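Exported gluconolactonase (Xanthomonas campestris pv. campestris, PDB 3DR2) hydrolyses glucono-1,5-lactone to gluconate as a calcium-binding enzyme of the SMP-30 family, built as a six-bladed beta propeller. Local coordinates at residues 256-260 with 272-278; 233-237 with 261-267; 252-256 with 279-284. All coordinates share one frame; numbering follows the deposited sequence.

The three contacts cluster on one blade of the propeller and its two neighbours. Contact 1 closes the open end of the hairpin 259-263/269-274; contact 2 sets the turn end of that hairpin against the edge strand 226-234 of one neighbouring blade, and contact 3 sets strand 252-254 against the edge strand 281-284 of the other. Contacts 1 and 3 share S256, their centres about 9 Å apart; contacts 1 and 2 are about 14 Å apart, centre to centre, and meet through C261 SG on the ring of H272. Contact 3 lies deepest: the N281 side chain is about 5 Å from a bound calcium ion, against about 11 Å for T278 and about 13 Å for V236.

Contact 1: residues 256-260 with 272-278; sequences SGTGV and HIPTPGT
V260 and I273 are clasped by a pair of backbone hydrogen bonds, I273 N to V260 O at 2.7 Å and V260 N to I273 O at 2.9 Å. Their side chains stand on the same face of the sheet, CB to CB 4.3 Å, both against W253. One step on, G259 and P274 form a non-hydrogen-bonded pair; with no side chain on G259, its CA comes to 3.2 Å from I273 O in a CH...O contact. Buried S256 OG, at the edge of the H272 ring, donates to G259 O at 2.6 Å, from above the carbonyl plane, tying the loop to the strand. This is the tight part, an antiparallel hairpin made by the last two of the blade's consecutive strands, and T275 N reaches T258 O (3.2 Å) beyond it. Toward solvent the grip slackens. The H272 ring, CG anti to the backbone N (chi1 180°), extends along the hairpin, and NE2 gives T258 OG1 a weak bond (2.8 Å, 122° at the hydrogen), the two side chains crossing at about a right angle. Past T275 the chains separate around P276, and exposed T278 sets its CA 3.4 Å from G257 O in a CH...O contact.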
ATOM      1  N   SER A 256      -3.674  20.120   6.521  1.00 16.50           N
ATOM      2  CA  SER A 256      -3.090  20.918   5.451  1.00 16.34           C
ATOM      3  C   SER A 256      -1.764  20.266   5.076  1.00 18.31           C
ATOM      4  O   SER A 256      -1.356  19.278   5.692  1.00 17.38           O
ATOM      5  CB  SER A 256      -2.871  22.373   5.888  1.00 17.64           C
ATOM      6  OG  SER A 256      -1.856  22.475   6.869  1.00 17.67           O
ATOM      7  N   GLY A 257      -1.090  20.812   4.072  1.00 17.29           N
ATOM      8  CA  GLY A 257       0.164  20.230   3.637  1.00 17.97           C
ATOM      9  C   GLY A 257       1.291  20.309   4.648  1.00 18.39           C
ATOM     10  O   GLY A 257       2.233  19.518   4.585  1.00 18.56           O
ATOM     11  N   THR A 258       1.187  21.239   5.591  1.00 18.03           N
ATOM     12  CA  THR A 258       2.240  21.438   6.583  1.00 19.57           C
ATOM     13  C   THR A 258       1.865  21.109   8.023  1.00 20.46           C
ATOM     14  O   THR A 258       2.710  21.192   8.918  1.00 20.72           O
ATOM     15  CB  THR A 258       2.738  22.889   6.548  1.00 20.25           C
ATOM     16  OG1 THR A 258       1.646  23.776   6.827  1.00 22.42           O
ATOM     17  CG2 THR A 258       3.314  23.219   5.187  1.00 22.41           C
ATOM     18  N   GLY A 259       0.611  20.736   8.249  1.00 19.48           N
ATOM     19  CA  GLY A 259       0.173  20.417   9.598  1.00 18.64           C
ATOM     20  C   GLY A 259      -1.286  20.767   9.781  1.00 19.06           C
ATOM     21  O   GLY A 259      -2.029  20.823   8.805  1.00 20.41           O
ATOM     22  N   VAL A 260      -1.701  21.008  11.020  1.00 16.96           N
ATOM     23  CA  VAL A 260      -3.095  21.354  11.294  1.00 18.23           C
ATOM     24  C   VAL A 260      -3.288  22.849  11.552  1.00 20.31           C
ATOM     25  O   VAL A 260      -2.541  23.464  12.314  1.00 19.47           O
ATOM     26  CB  VAL A 260      -3.641  20.555  12.504  1.00 18.34           C
ATOM     27  CG1 VAL A 260      -4.983  21.130  12.958  1.00 17.59           C
ATOM     28  CG2 VAL A 260      -3.809  19.092  12.117  1.00 17.08           C
ATOM     29  N   HIS A 272      -1.123  27.411  13.981  1.00 20.11           N
ATOM     30  CA  HIS A 272      -0.757  26.255  13.176  1.00 20.74           C
ATOM     31  C   HIS A 272       0.033  25.231  13.990  1.00 22.42           C
ATOM     32  O   HIS A 272       0.895  25.592  14.799  1.00 23.43           O
ATOM     33  CB  HIS A 272       0.058  26.748  11.974  1.00 21.36           C
ATOM     34  CG  HIS A 272       0.517  25.665  11.050  1.00 22.14           C
ATOM     35  ND1 HIS A 272       1.778  25.115  11.119  1.00 21.27           N
ATOM     36  CD2 HIS A 272      -0.104  25.056  10.012  1.00 21.66           C
ATOM     37  CE1 HIS A 272       1.916  24.213  10.162  1.00 23.37           C
ATOM     38  NE2 HIS A 272       0.788  24.159   9.476  1.00 22.77           N
ATOM     39  N   ILE A 273      -0.281  23.955  13.780  1.00 18.92           N
ATOM     40  CA  ILE A 273       0.401  22.861  14.468  1.00 19.04           C
ATOM     41  C   ILE A 273       1.195  22.081  13.424  1.00 19.80           C
ATOM     42  O   ILE A 273       0.644  21.247  12.700  1.00 18.50           O
ATOM     43  CB  ILE A 273      -0.611  21.913  15.158  1.00 19.63           C
ATOM     44  CG1 ILE A 273      -1.360  22.672  16.255  1.00 21.09           C
ATOM     45  CG2 ILE A 273       0.119  20.699  15.743  1.00 19.50           C
ATOM     46  CD1 ILE A 273      -2.542  21.927  16.846  1.00 23.06           C
ATOM     47  N   PRO A 274       2.505  22.353  13.319  1.00 18.21           N
ATOM     48  CA  PRO A 274       3.329  21.646  12.338  1.00 18.89           C
ATOM     49  C   PRO A 274       3.339  20.138  12.533  1.00 20.40           C
ATOM     50  O   PRO A 274       3.265  19.645  13.658  1.00 19.55           O
ATOM     51  CB  PRO A 274       4.717  22.248  12.553  1.00 21.55           C
ATOM     52  CG  PRO A 274       4.416  23.629  13.034  1.00 20.94           C
ATOM     53  CD  PRO A 274       3.293  23.389  14.010  1.00 20.23           C
ATOM     54  N   THR A 275       3.420  19.416  11.421  1.00 19.13           N
ATOM     55  CA  THR A 275       3.492  17.962  11.437  1.00 20.16           C
ATOM     56  C   THR A 275       4.636  17.601  10.489  1.00 20.07           C
ATOM     57  O   THR A 275       4.854  18.283   9.488  1.00 20.70           O
ATOM     58  CB  THR A 275       2.184  17.323  10.955  1.00 20.73           C
ATOM     59  OG1 THR A 275       2.319  15.901  10.986  1.00 28.42           O
ATOM     60  CG2 THR A 275       1.864  17.760   9.551  1.00 15.28           C
ATOM     61  N   PRO A 276       5.382  16.524  10.789  1.00 21.13           N
ATOM     62  CA  PRO A 276       6.511  16.101   9.948  1.00 21.00           C
ATOM     63  C   PRO A 276       6.265  15.825   8.464  1.00 20.73           C
ATOM     64  O   PRO A 276       7.197  15.874   7.664  1.00 24.49           O
ATOM     65  CB  PRO A 276       7.082  14.890  10.701  1.00 21.84           C
ATOM     66  CG  PRO A 276       5.959  14.422  11.569  1.00 20.81           C
ATOM     67  CD  PRO A 276       5.261  15.681  11.989  1.00 20.60           C
ATOM     68  N   GLY A 277       5.020  15.544   8.099  1.00 22.05           N
ATOM     69  CA  GLY A 277       4.688  15.292   6.707  1.00 20.66           C
ATOM     70  C   GLY A 277       3.298  15.840   6.445  1.00 19.92           C
ATOM     71  O   GLY A 277       2.671  16.375   7.350  1.00 18.79           O
ATOM     72  N   THR A 278       2.810  15.726   5.216  1.00 16.64           N
ATOM     73  CA  THR A 278       1.475  16.223   4.909  1.00 18.05           C
ATOM     74  C   THR A 278       0.475  15.554   5.847  1.00 15.44           C
ATOM     75  O   THR A 278       0.625  14.380   6.176  1.00 17.99           O
ATOM     76  CB  THR A 278       1.086  15.898   3.452  1.00 20.09           C
ATOM     77  OG1 THR A 278       1.972  16.586   2.561  1.00 19.98           O
ATOM     78  CG2 THR A 278      -0.352  16.327   3.170  1.00 19.62           C
TER

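Contact 2: residues 233-237 with 261-267; sequences FASVP and CVFDSDG
F233 lays one end of its ring against the turn that follows F263, and these two phenylalanines carry the contact. With CG anti to the backbone N (chi1 172°), the F233 ring is swung out so that its rim meets peptide oxygens: CZ is 3.5 Å from D264 O and CE2 3.5 Å from S265 O, both oxygens close to the ring plane. That type I turn, D264 to G267, is closed by G267 N on D264 O. F263 CB lies 4.2 Å from F233 CE1, and its own ring reaches toward the other segment under A234, whose CB sits over one face, 4.0 Å from the centroid, a CH-pi contact. V236 CG1 comes to the rim of the same ring, 4.1 Å from CZ. C261 is the third major participant: its SG packs on P237 CD at 3.6 Å. No direct hydrogen bond links the two segments; one water fills that role, donating to F233 O at 2.8 Å and to G267 O at a short 2.5 Å. F233 and A234 share I217 as their partner, a classic bulge near the end of strand 226-234, and their packing on the next blade's hairpin is part of the interface between successive blades of a beta propeller.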
ATOM      1  N   PHE A 233     -15.521  29.568   3.614  1.00 20.23           N
ATOM      2  CA  PHE A 233     -15.242  29.707   5.034  1.00 19.45           C
ATOM      3  C   PHE A 233     -13.768  29.993   5.293  1.00 20.81           C
ATOM      4  O   PHE A 233     -13.431  30.906   6.044  1.00 20.32           O
ATOM      5  CB  PHE A 233     -15.673  28.449   5.797  1.00 19.52           C
ATOM      6  CG  PHE A 233     -15.241  28.439   7.237  1.00 20.95           C
ATOM      7  CD1 PHE A 233     -14.134  27.695   7.640  1.00 18.54           C
ATOM      8  CD2 PHE A 233     -15.922  29.196   8.188  1.00 21.25           C
ATOM      9  CE1 PHE A 233     -13.709  27.706   8.970  1.00 20.18           C
ATOM     10  CE2 PHE A 233     -15.502  29.215   9.526  1.00 22.69           C
ATOM     11  CZ  PHE A 233     -14.399  28.471   9.913  1.00 19.81           C
ATOM     12  N   ALA A 234     -12.886  29.213   4.680  1.00 20.84           N
ATOM     13  CA  ALA A 234     -11.464  29.440   4.875  1.00 20.00           C
ATOM     14  C   ALA A 234     -10.604  28.693   3.879  1.00 20.24           C
ATOM     15  O   ALA A 234     -11.045  27.741   3.240  1.00 19.07           O
ATOM     16  CB  ALA A 234     -11.059  29.051   6.296  1.00 21.91           C
ATOM     17  N   SER A 235      -9.368  29.158   3.748  1.00 18.60           N
ATOM     18  CA  SER A 235      -8.386  28.538   2.874  1.00 20.02           C
ATOM     19  C   SER A 235      -7.204  28.259   3.783  1.00 20.25           C
ATOM     20  O   SER A 235      -6.884  29.084   4.637  1.00 23.18           O
ATOM     21  CB  SER A 235      -7.941  29.499   1.763  1.00 22.19           C
ATOM     22  OG  SER A 235      -9.013  29.838   0.900  1.00 25.01           O
ATOM     23  N   VAL A 236      -6.573  27.101   3.642  1.00 21.09           N
ATOM     24  CA  VAL A 236      -5.410  26.819   4.471  1.00 18.70           C
ATOM     25  C   VAL A 236      -4.204  27.385   3.733  1.00 19.08           C
ATOM     26  O   VAL A 236      -4.165  27.387   2.504  1.00 18.01           O
ATOM     27  CB  VAL A 236      -5.210  25.303   4.723  1.00 19.73           C
ATOM     28  CG1 VAL A 236      -6.330  24.782   5.607  1.00 18.13           C
ATOM     29  CG2 VAL A 236      -5.161  24.538   3.401  1.00 17.29           C
ATOM     30  N   PRO A 237      -3.209  27.886   4.475  1.00 19.70           N
ATOM     31  CA  PRO A 237      -2.012  28.457   3.855  1.00 19.99           C
ATOM     32  C   PRO A 237      -1.329  27.558   2.829  1.00 21.43           C
ATOM     33  O   PRO A 237      -0.946  28.019   1.754  1.00 20.25           O
ATOM     34  CB  PRO A 237      -1.117  28.752   5.055  1.00 19.72           C
ATOM     35  CG  PRO A 237      -2.110  29.094   6.124  1.00 21.17           C
ATOM     36  CD  PRO A 237      -3.147  28.006   5.942  1.00 20.23           C
ATOM     37  N   CYS A 261      -4.292  23.422  10.894  1.00 17.87           N
ATOM     38  CA  CYS A 261      -4.618  24.839  11.042  1.00 18.73           C
ATOM     39  C   CYS A 261      -5.861  24.930  11.908  1.00 18.48           C
ATOM     40  O   CYS A 261      -6.777  24.119  11.773  1.00 18.83           O
ATOM     41  CB  CYS A 261      -4.912  25.481   9.679  1.00 18.31           C
ATOM     42  SG  CYS A 261      -3.542  25.478   8.506  1.00 24.39           S
ATOM     43  N   VAL A 262      -5.894  25.913  12.801  1.00 17.76           N
ATOM     44  CA  VAL A 262      -7.037  26.094  13.678  1.00 19.27           C
ATOM     45  C   VAL A 262      -7.705  27.435  13.384  1.00 19.62           C
ATOM     46  O   VAL A 262      -7.050  28.480  13.392  1.00 20.92           O
ATOM     47  CB  VAL A 262      -6.611  26.047  15.162  1.00 20.01           C
ATOM     48  CG1 VAL A 262      -7.839  26.020  16.054  1.00 20.30           C
ATOM     49  CG2 VAL A 262      -5.743  24.819  15.412  1.00 20.08           C
ATOM     50  N   PHE A 263      -9.005  27.390  13.103  1.00 20.28           N
ATOM     51  CA  PHE A 263      -9.787  28.587  12.808  1.00 20.47           C
ATOM     52  C   PHE A 263     -10.909  28.723  13.828  1.00 21.31           C
ATOM     53  O   PHE A 263     -11.399  27.719  14.341  1.00 19.63           O
ATOM     54  CB  PHE A 263     -10.449  28.488  11.431  1.00 20.59           C
ATOM     55  CG  PHE A 263      -9.503  28.211  10.305  1.00 19.41           C
ATOM     56  CD1 PHE A 263      -9.144  26.908   9.984  1.00 21.02           C
ATOM     57  CD2 PHE A 263      -8.993  29.256   9.539  1.00 20.06           C
ATOM     58  CE1 PHE A 263      -8.291  26.646   8.909  1.00 20.81           C
ATOM     59  CE2 PHE A 263      -8.141  29.007   8.467  1.00 19.85           C
ATOM     60  CZ  PHE A 263      -7.790  27.701   8.151  1.00 19.19           C
ATOM     61  N   ASP A 264     -11.317  29.955  14.123  1.00 21.93           N
ATOM     62  CA  ASP A 264     -12.425  30.154  15.043  1.00 22.05           C
ATOM     63  C   ASP A 264     -13.677  30.088  14.172  1.00 21.40           C
ATOM     64  O   ASP A 264     -13.566  29.961  12.954  1.00 22.73           O
ATOM     65  CB  ASP A 264     -12.306  31.498  15.797  1.00 22.86           C
ATOM     66  CG  ASP A 264     -12.449  32.722  14.897  1.00 22.51           C
ATOM     67  OD1 ASP A 264     -12.103  33.831  15.367  1.00 25.87           O
ATOM     68  OD2 ASP A 264     -12.914  32.599  13.747  1.00 21.60           O
ATOM     69  N   SER A 265     -14.855  30.164  14.777  1.00 22.14           N
ATOM     70  CA  SER A 265     -16.095  30.072  14.012  1.00 23.04           C
ATOM     71  C   SER A 265     -16.288  31.182  12.979  1.00 23.35           C
ATOM     72  O   SER A 265     -17.109  31.051  12.070  1.00 23.21           O
ATOM     73  CB  SER A 265     -17.296  30.032  14.958  1.00 24.36           C
ATOM     74  OG  SER A 265     -17.369  31.209  15.739  1.00 26.36           O
ATOM     75  N   ASP A 266     -15.542  32.273  13.106  1.00 25.03           N
ATOM     76  CA  ASP A 266     -15.678  33.360  12.144  1.00 24.47           C
ATOM     77  C   ASP A 266     -14.707  33.195  10.978  1.00 25.88           C
ATOM     78  O   ASP A 266     -14.632  34.051  10.099  1.00 26.56           O
ATOM     79  CB  ASP A 266     -15.458  34.721  12.816  1.00 26.79           C
ATOM     80  CG  ASP A 266     -16.485  35.009  13.902  1.00 27.69           C
ATOM     81  OD1 ASP A 266     -17.700  34.858  13.638  1.00 29.12           O
ATOM     82  OD2 ASP A 266     -16.081  35.398  15.019  1.00 28.81           O
ATOM     83  N   GLY A 267     -13.963  32.091  10.978  1.00 23.81           N
ATOM     84  CA  GLY A 267     -13.021  31.836   9.900  1.00 23.41           C
ATOM     85  C   GLY A 267     -11.642  32.433  10.109  1.00 22.42           C
ATOM     86  O   GLY A 267     -10.805  32.405   9.208  1.00 22.65           O
TER
HETATM   87  O   HOH W   1     -11.218  32.543   6.778  1.00 23.99           O

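Contact 3: residues 252-256 with 279-284; sequences LWSSS and ASNCTF
F284 stands its ring edge-on to the indole of W253. In this T-shaped pair the planes are at 90° and the centroid of the five-membered ring is 4.9 Å from that of F284; CZ of F284 hovers above the indole, closest to CE2 of W253 at 3.6 Å. The indole NE1 is hydrogen-bonded to D247 OD1, which would hold the ring's rotation.

Packing fills the middle. C282 SG, held between its backbone N and carbonyl carbon (chi1 62°), lies 4.2 Å from W253 CB and comes close to W253 O, at 3.2 Å; A279 CB lies 4.1 Å from S255 CB.

Among polar contacts, A279 N donates to S256 O (3.1 Å, 161° at the hydrogen). On the far side of its strand, N281 OD1 takes C282 N at 2.8 Å, and its ND2 is hydrogen-bonded to E48, a calcium ligand, and D135; the side chain stands in the second shell of the metal site.

Strand 252-254 runs between strands 244-246 and 259-263 of its sheet. Strand 281-284 is the edge strand of the next blade, bulged at S280 and N281 opposite T294; from strand 290-295, L291 packs on W253 and F284, I293 on A279 and C282.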
ATOM      1  N   LEU A 252     -12.486  25.110  14.260  1.00 18.76           N
ATOM      2  CA  LEU A 252     -12.312  24.090  13.242  1.00 19.04           C
ATOM      3  C   LEU A 252     -10.819  23.808  13.078  1.00 18.31           C
ATOM      4  O   LEU A 252     -10.036  24.698  12.736  1.00 18.69           O
ATOM      5  CB  LEU A 252     -12.934  24.561  11.920  1.00 18.88           C
ATOM      6  CG  LEU A 252     -13.010  23.548  10.774  1.00 18.66           C
ATOM      7  CD1 LEU A 252     -14.113  23.945   9.814  1.00 19.56           C
ATOM      8  CD2 LEU A 252     -11.676  23.461  10.057  1.00 18.38           C
ATOM      9  N   TRP A 253     -10.434  22.566  13.358  1.00 17.05           N
ATOM     10  CA  TRP A 253      -9.046  22.120  13.250  1.00 16.55           C
ATOM     11  C   TRP A 253      -8.955  21.356  11.941  1.00 16.99           C
ATOM     12  O   TRP A 253      -9.548  20.283  11.795  1.00 15.47           O
ATOM     13  CB  TRP A 253      -8.688  21.205  14.427  1.00 17.04           C
ATOM     14  CG  TRP A 253      -8.909  21.845  15.782  1.00 16.70           C
ATOM     15  CD1 TRP A 253     -10.076  22.370  16.259  1.00 18.31           C
ATOM     16  CD2 TRP A 253      -7.935  22.030  16.819  1.00 19.04           C
ATOM     17  NE1 TRP A 253      -9.891  22.874  17.525  1.00 19.50           N
ATOM     18  CE2 TRP A 253      -8.587  22.679  17.894  1.00 17.54           C
ATOM     19  CE3 TRP A 253      -6.575  21.713  16.944  1.00 16.37           C
ATOM     20  CZ2 TRP A 253      -7.925  23.018  19.084  1.00 19.13           C
ATOM     21  CZ3 TRP A 253      -5.913  22.049  18.131  1.00 19.88           C
ATOM     22  CH2 TRP A 253      -6.593  22.697  19.183  1.00 17.90           C
ATOM     23  N   SER A 254      -8.197  21.905  10.999  1.00 15.79           N
ATOM     24  CA  SER A 254      -8.079  21.304   9.679  1.00 17.20           C
ATOM     25  C   SER A 254      -6.696  20.856   9.260  1.00 17.30           C
ATOM     26  O   SER A 254      -5.689  21.482   9.591  1.00 16.17           O
ATOM     27  CB  SER A 254      -8.597  22.288   8.631  1.00 17.11           C
ATOM     28  OG  SER A 254      -8.404  21.787   7.325  1.00 15.95           O
ATOM     29  N   SER A 255      -6.659  19.768   8.505  1.00 14.68           N
ATOM     30  CA  SER A 255      -5.401  19.260   7.987  1.00 16.85           C
ATOM     31  C   SER A 255      -4.949  20.210   6.878  1.00 16.37           C
ATOM     32  O   SER A 255      -5.737  21.017   6.376  1.00 17.28           O
ATOM     33  CB  SER A 255      -5.601  17.862   7.397  1.00 17.90           C
ATOM     34  OG  SER A 255      -6.531  17.905   6.321  1.00 17.63           O
ATOM     35  N   SER A 256      -3.674  20.120   6.521  1.00 16.50           N
ATOM     36  CA  SER A 256      -3.090  20.918   5.451  1.00 16.34           C
ATOM     37  C   SER A 256      -1.764  20.266   5.076  1.00 18.31           C
ATOM     38  O   SER A 256      -1.356  19.278   5.692  1.00 17.38           O
ATOM     39  CB  SER A 256      -2.871  22.373   5.888  1.00 17.64           C
ATOM     40  OG  SER A 256      -1.856  22.475   6.869  1.00 17.67           O
ATOM     41  N   ALA A 279      -0.520  16.307   6.299  1.00 14.94           N
ATOM     42  CA  ALA A 279      -1.544  15.756   7.178  1.00 15.72           C
ATOM     43  C   ALA A 279      -2.807  15.552   6.350  1.00 15.17           C
ATOM     44  O   ALA A 279      -3.201  16.430   5.585  1.00 15.28           O
ATOM     45  CB  ALA A 279      -1.822  16.702   8.339  1.00 14.17           C
ATOM     46  N   SER A 280      -3.449  14.402   6.519  1.00 14.09           N
ATOM     47  CA  SER A 280      -4.655  14.081   5.757  1.00 12.12           C
ATOM     48  C   SER A 280      -5.970  14.259   6.505  1.00 12.66           C
ATOM     49  O   SER A 280      -7.014  14.463   5.888  1.00 11.52           O
ATOM     50  CB  SER A 280      -4.583  12.636   5.264  1.00 12.62           C
ATOM     51  OG  SER A 280      -4.663  11.733   6.366  1.00 12.90           O
ATOM     52  N   ASN A 281      -5.933  14.182   7.831  1.00 10.74           N
ATOM     53  CA  ASN A 281      -7.167  14.284   8.600  1.00 10.66           C
ATOM     54  C   ASN A 281      -6.828  14.427  10.081  1.00 12.57           C
ATOM     55  O   ASN A 281      -5.669  14.309  10.478  1.00 13.15           O
ATOM     56  CB  ASN A 281      -7.989  13.003   8.392  1.00 12.26           C
ATOM     57  CG  ASN A 281      -9.484  13.244   8.417  1.00 11.34           C
ATOM     58  OD1 ASN A 281      -9.992  13.962   9.268  1.00 13.64           O
ATOM     59  ND2 ASN A 281     -10.203  12.623   7.481  1.00 14.10           N
ATOM     60  N   CYS A 282      -7.838  14.702  10.894  1.00 12.31           N
ATOM     61  CA  CYS A 282      -7.631  14.812  12.331  1.00 15.07           C
ATOM     62  C   CYS A 282      -8.952  14.695  13.067  1.00 15.66           C
ATOM     63  O   CYS A 282     -10.022  14.869  12.476  1.00 14.64           O
ATOM     64  CB  CYS A 282      -6.919  16.124  12.699  1.00 16.80           C
ATOM     65  SG  CYS A 282      -7.786  17.673  12.290  1.00 16.60           S
ATOM     66  N   THR A 283      -8.876  14.379  14.355  1.00 12.33           N
ATOM     67  CA  THR A 283     -10.072  14.231  15.173  1.00 13.49           C
ATOM     68  C   THR A 283      -9.643  14.271  16.637  1.00 15.12           C
ATOM     69  O   THR A 283      -8.459  14.132  16.947  1.00 15.83           O
ATOM     70  CB  THR A 283     -10.786  12.877  14.873  1.00 13.28           C
ATOM     71  OG1 THR A 283     -12.147  12.933  15.323  1.00 14.37           O
ATOM     72  CG2 THR A 283     -10.076  11.718  15.580  1.00 16.18           C
ATOM     73  N   PHE A 284     -10.600  14.487  17.529  1.00 15.08           N
ATOM     74  CA  PHE A 284     -10.309  14.519  18.958  1.00 17.62           C
ATOM     75  C   PHE A 284     -10.862  13.272  19.608  1.00 17.67           C
ATOM     76  O   PHE A 284     -11.685  12.561  19.019  1.00 16.52           O
ATOM     77  CB  PHE A 284     -10.982  15.710  19.640  1.00 17.41           C
ATOM     78  CG  PHE A 284     -10.239  16.997  19.495  1.00 21.52           C
ATOM     79  CD1 PHE A 284     -10.556  17.887  18.481  1.00 23.29           C
ATOM     80  CD2 PHE A 284      -9.224  17.323  20.385  1.00 21.91           C
ATOM     81  CE1 PHE A 284      -9.868  19.093  18.356  1.00 24.83           C
ATOM     82  CE2 PHE A 284      -8.531  18.524  20.269  1.00 23.85           C
ATOM     83  CZ  PHE A 284      -8.856  19.410  19.253  1.00 23.89           C
TER